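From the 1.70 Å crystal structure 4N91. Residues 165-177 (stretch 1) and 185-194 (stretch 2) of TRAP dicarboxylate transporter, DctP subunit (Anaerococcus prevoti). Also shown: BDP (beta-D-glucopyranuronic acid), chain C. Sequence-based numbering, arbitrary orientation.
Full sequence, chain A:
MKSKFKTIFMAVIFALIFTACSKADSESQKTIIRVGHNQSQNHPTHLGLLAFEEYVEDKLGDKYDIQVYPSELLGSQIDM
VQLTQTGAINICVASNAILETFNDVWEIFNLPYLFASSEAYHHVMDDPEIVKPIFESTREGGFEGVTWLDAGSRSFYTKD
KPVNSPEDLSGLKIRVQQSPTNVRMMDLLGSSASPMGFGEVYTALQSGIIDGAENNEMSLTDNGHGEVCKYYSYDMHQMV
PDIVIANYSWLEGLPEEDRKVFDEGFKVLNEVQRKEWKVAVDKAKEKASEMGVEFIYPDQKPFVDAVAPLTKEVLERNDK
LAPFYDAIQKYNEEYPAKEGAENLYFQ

Stretch 1 165-177: SPEDLSGLKIRVQ
Stretch 2, residues 185-194: MMDLLGSSAS

The two stretches are joined as neighbouring parallel strands of a sheet, and the contact is extended on one side by an apolar cluster between the strand and turn of the first stretch and the helix end of the second. Strand 173-176 runs alongside strand 192-194 with their N-to-C directions 45° apart and the axes approaching to 4.5 Å. The register pairs Lys 173 with Ser 192, Ile 174 with Ala 193 and Arg 175 with Ser 194, at CA-CA distances of 5.0, 5.1 and 4.5 Å.

The backbone ladder is typical of a parallel pair. Ile 174 N donates to Ser 192 O (2.9 Å, nearly linear at 175°), Ser 194 N to Ile 174 O (2.9 Å) and Val 176 N to Ser 194 O (3.2 Å). At the entry to the ladder, Ser 192 N reaches Leu 172 O at 3.3 Å in a weak bond, its angle only 127°. CA-H...O contacts reinforce the pairing, the shortest from Arg 175 CA to Ser 194 O (3.2 Å).

Before its strand, the first stretch passes from helical phi/psi at 166-169 into a type II turn from Leu 169 to Leu 172, closed by Leu 172 N to Leu 169 O (3.1 Å). Gly 171 takes phi/psi 78/4, a region that favours glycine. In the second stretch, helix 185-188 ends in a Schellman motif: Gly 190 (74/20) donates from N to Asp 187 O (3.0 Å), and Ser 191 N reaches back to Met 186 O (3.0 Å). The chain then extends through Ser 191 (-116/-163) into its strand. Ser 191, chi1 t, donates from OG to Leu 169 O (2.8 Å), so a small hydroxyl side chain ties the two turns together. Nearby, a water bridges Ser 170 OG (2.9 Å) and Gly 190 O (2.8 Å), donating to the latter.

Ile 174 and Ala 193 share one face of the sheet. Ile 174, chi1 and chi2 both m, is buried and brings CG1 to 3.9 Å from Met 186 CE. Met 186, a selenomethionine with all three chi angles m, points toward the first stretch; its CG lies 3.8 Å from Val 176 CG1, and its CE 4.2 Å from Leu 169 CD1. Val 176, chi1 m, also sets CG2 3.8 Å from Ala 193 CB. Leu 169 and Leu 189 are both m,t, and Leu 169 CD1 lies 3.9 Å from Leu 189 CD1, while Pro 166 CB packs 3.7 Å from Leu 189 CD2. These aliphatic groups suit a largely buried layer, and the stretches together bury 638 Å².

Lys 173, Arg 175, Ser 192 and Ser 194 direct their CB atoms to the other face. Lys 173, m,t,t,t, leads its amine away from the second stretch. Arg 175 (chi1 t, chi2 -92°, chi3 t) instead carries its guanidinium to the glucuronate carboxylate, donating from NH1 to BDP O6B (2.7 Å) and from NH2 to BDP O6A (2.8 Å), a two-pronged match of opposite charges.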

# COMPACT_ATOMS: atom_id res chain seq x y z
N SER A 165 4.14 -14.45 -18.84
CA SER A 165 5.38 -13.69 -18.96
C SER A 165 5.03 -12.28 -19.38
O SER A 165 3.89 -11.99 -19.75
CB SER A 165 6.32 -14.33 -19.97
OG SER A 165 5.80 -14.17 -21.28
N PRO A 166 6.00 -11.37 -19.33
CA PRO A 166 5.75 -9.98 -19.70
C PRO A 166 5.11 -9.80 -21.07
O PRO A 166 4.26 -8.91 -21.21
CB PRO A 166 7.15 -9.35 -19.63
CG PRO A 166 7.83 -10.13 -18.60
CD PRO A 166 7.36 -11.55 -18.80
N GLU A 167 5.46 -10.60 -22.07
CA GLU A 167 4.86 -10.41 -23.39
C GLU A 167 3.32 -10.53 -23.41
O GLU A 167 2.66 -9.95 -24.27
CB GLU A 167 5.50 -11.35 -24.44
CG GLU A 167 5.30 -12.81 -24.18
CD GLU A 167 6.05 -13.69 -25.18
OE1 GLU A 167 5.62 -13.75 -26.35
OE2 GLU A 167 7.07 -14.30 -24.80
N ASP A 168 2.74 -11.27 -22.46
CA ASP A 168 1.29 -11.42 -22.37
C ASP A 168 0.57 -10.11 -21.98
O ASP A 168 -0.65 -9.98 -22.15
CB ASP A 168 0.95 -12.53 -21.37
CG ASP A 168 1.52 -13.88 -21.78
OD1 ASP A 168 1.57 -14.14 -23.00
OD2 ASP A 168 1.93 -14.67 -20.89
N LEU A 169 1.34 -9.15 -21.49
CA LEU A 169 0.80 -7.83 -21.12
C LEU A 169 0.79 -6.86 -22.29
O LEU A 169 0.24 -5.77 -22.20
CB LEU A 169 1.62 -7.24 -19.97
CG LEU A 169 1.51 -8.01 -18.65
CD1 LEU A 169 2.58 -7.53 -17.69
CD2 LEU A 169 0.12 -7.90 -18.03
N SER A 170 1.41 -7.27 -23.39
CA SER A 170 1.48 -6.43 -24.58
C SER A 170 0.10 -6.16 -25.17
O SER A 170 -0.68 -7.08 -25.40
CB SER A 170 2.37 -7.10 -25.63
OG SER A 170 2.35 -6.36 -26.84
N GLY A 171 -0.21 -4.89 -25.40
CA GLY A 171 -1.50 -4.52 -25.96
C GLY A 171 -2.64 -4.52 -24.94
O GLY A 171 -3.81 -4.32 -25.31
N LEU A 172 -2.32 -4.78 -23.68
CA LEU A 172 -3.33 -4.66 -22.62
C LEU A 172 -3.21 -3.31 -21.93
O LEU A 172 -2.14 -2.68 -21.90
CB LEU A 172 -3.16 -5.75 -21.55
CG LEU A 172 -3.24 -7.21 -22.00
CD1 LEU A 172 -3.21 -8.12 -20.79
CD2 LEU A 172 -4.47 -7.45 -22.85
N LYS A 173 -4.32 -2.87 -21.35
CA LYS A 173 -4.35 -1.69 -20.51
C LYS A 173 -4.55 -2.19 -19.09
O LYS A 173 -5.57 -2.82 -18.78
CB LYS A 173 -5.56 -0.82 -20.87
CG LYS A 173 -5.49 -0.24 -22.28
CD LYS A 173 -6.65 0.70 -22.53
CE LYS A 173 -6.76 1.12 -23.98
NZ LYS A 173 -7.76 2.22 -24.15
N ILE A 174 -3.56 -1.93 -18.23
CA ILE A 174 -3.56 -2.46 -16.88
C ILE A 174 -3.68 -1.31 -15.91
O ILE A 174 -2.90 -0.36 -16.00
CB ILE A 174 -2.26 -3.23 -16.58
CG1 ILE A 174 -2.12 -4.40 -17.56
CG2 ILE A 174 -2.21 -3.66 -15.14
CD1 ILE A 174 -3.20 -5.47 -17.45
N ARG A 175 -4.63 -1.37 -14.99
CA ARG A 175 -4.77 -0.31 -13.99
C ARG A 175 -3.60 -0.36 -13.02
O ARG A 175 -3.17 -1.46 -12.59
CB ARG A 175 -6.09 -0.42 -13.23
CG ARG A 175 -6.27 0.64 -12.17
CD ARG A 175 -5.76 0.21 -10.79
NE ARG A 175 -5.88 1.26 -9.79
CZ ARG A 175 -5.59 1.09 -8.51
NH1 ARG A 175 -5.16 -0.10 -8.09
NH2 ARG A 175 -5.72 2.09 -7.66
N VAL A 176 -3.10 0.82 -12.68
CA VAL A 176 -2.13 0.98 -11.61
C VAL A 176 -2.60 2.14 -10.73
O VAL A 176 -3.56 2.83 -11.05
CB VAL A 176 -0.72 1.26 -12.14
CG1 VAL A 176 -0.24 0.04 -12.93
CG2 VAL A 176 -0.70 2.50 -13.00
N GLN A 177 -1.94 2.31 -9.59
CA GLN A 177 -2.18 3.47 -8.76
C GLN A 177 -1.58 4.71 -9.41
O GLN A 177 -0.87 4.61 -10.42
CB GLN A 177 -1.58 3.25 -7.39
CG GLN A 177 -2.16 2.02 -6.68
CD GLN A 177 -1.66 1.90 -5.26
OE1 GLN A 177 -2.14 2.59 -4.36
NE2 GLN A 177 -0.68 1.07 -5.06
N MSE A 185 7.00 1.03 -14.83
CA MSE A 185 7.06 -0.42 -14.78
C MSE A 185 6.23 -1.03 -15.90
O MSE A 185 6.65 -2.00 -16.55
CB MSE A 185 6.57 -0.92 -13.42
CG MSE A 185 6.74 -2.42 -13.26
SE MSE A 185 5.95 -3.05 -11.57
CE MSE A 185 4.05 -2.91 -12.05
N MSE A 186 5.03 -0.49 -16.15
CA MSE A 186 4.18 -1.06 -17.20
C MSE A 186 4.82 -0.83 -18.57
O MSE A 186 4.76 -1.72 -19.43
CB MSE A 186 2.76 -0.51 -17.20
CG MSE A 186 2.00 -0.75 -15.91
SE MSE A 186 2.03 -2.63 -15.29
CE MSE A 186 1.58 -3.53 -16.91
N ASP A 187 5.44 0.34 -18.76
CA ASP A 187 6.11 0.64 -20.02
C ASP A 187 7.23 -0.38 -20.30
O ASP A 187 7.36 -0.87 -21.43
CB ASP A 187 6.73 2.03 -19.99
CG ASP A 187 5.71 3.13 -20.05
OD1 ASP A 187 4.55 2.90 -20.46
OD2 ASP A 187 6.11 4.26 -19.70
N LEU A 188 8.03 -0.69 -19.28
CA LEU A 188 9.13 -1.65 -19.42
C LEU A 188 8.65 -3.07 -19.66
O LEU A 188 9.35 -3.89 -20.26
CB LEU A 188 10.00 -1.62 -18.17
CG LEU A 188 10.88 -0.39 -18.03
CD1 LEU A 188 11.39 -0.28 -16.60
CD2 LEU A 188 12.04 -0.49 -19.03
N LEU A 189 7.45 -3.38 -19.18
CA LEU A 189 6.80 -4.66 -19.47
C LEU A 189 6.13 -4.71 -20.86
O LEU A 189 5.46 -5.69 -21.19
CB LEU A 189 5.76 -4.95 -18.39
CG LEU A 189 6.33 -5.26 -17.01
CD1 LEU A 189 5.25 -5.25 -15.90
CD2 LEU A 189 7.00 -6.64 -17.06
N GLY A 190 6.28 -3.65 -21.66
CA GLY A 190 5.71 -3.61 -23.00
C GLY A 190 4.21 -3.41 -23.03
O GLY A 190 3.55 -3.68 -24.03
N SER A 191 3.67 -2.89 -21.93
CA SER A 191 2.24 -2.77 -21.74
C SER A 191 1.85 -1.29 -21.63
O SER A 191 2.63 -0.39 -22.02
CB SER A 191 1.87 -3.56 -20.49
OG SER A 191 0.48 -3.74 -20.36
N SER A 192 0.66 -1.02 -21.12
CA SER A 192 0.16 0.34 -20.99
C SER A 192 -0.50 0.50 -19.62
O SER A 192 -1.29 -0.35 -19.22
CB SER A 192 -0.86 0.61 -22.09
OG SER A 192 -1.29 1.95 -22.02
N ALA A 193 -0.17 1.56 -18.89
CA ALA A 193 -0.78 1.81 -17.59
C ALA A 193 -2.01 2.70 -17.67
O ALA A 193 -2.02 3.69 -18.40
CB ALA A 193 0.22 2.46 -16.69
N SER A 194 -2.99 2.40 -16.83
CA SER A 194 -4.14 3.26 -16.66
C SER A 194 -4.26 3.60 -15.20
O SER A 194 -4.89 2.88 -14.44
CB SER A 194 -5.44 2.55 -17.09
OG SER A 194 -5.49 2.45 -18.48
C1 BDP C . -4.31 -2.02 -1.80
C2 BDP C . -3.75 -1.07 -0.84
C3 BDP C . -4.49 0.23 -0.91
C4 BDP C . -4.43 0.80 -2.22
C5 BDP C . -4.93 -0.18 -3.21
C6 BDP C . -4.74 0.31 -4.67
O2 BDP C . -4.18 -1.66 0.45
O3 BDP C . -3.95 1.16 0.08
O4 BDP C . -5.06 1.97 -2.35
O5 BDP C . -4.19 -1.45 -3.11
O6A BDP C . -5.26 1.42 -4.93
O1 BDP C . -3.38 -3.13 -1.88
O6B BDP C . -4.31 -0.50 -5.52
O HOH W 1 4.78 -4.82 -26.29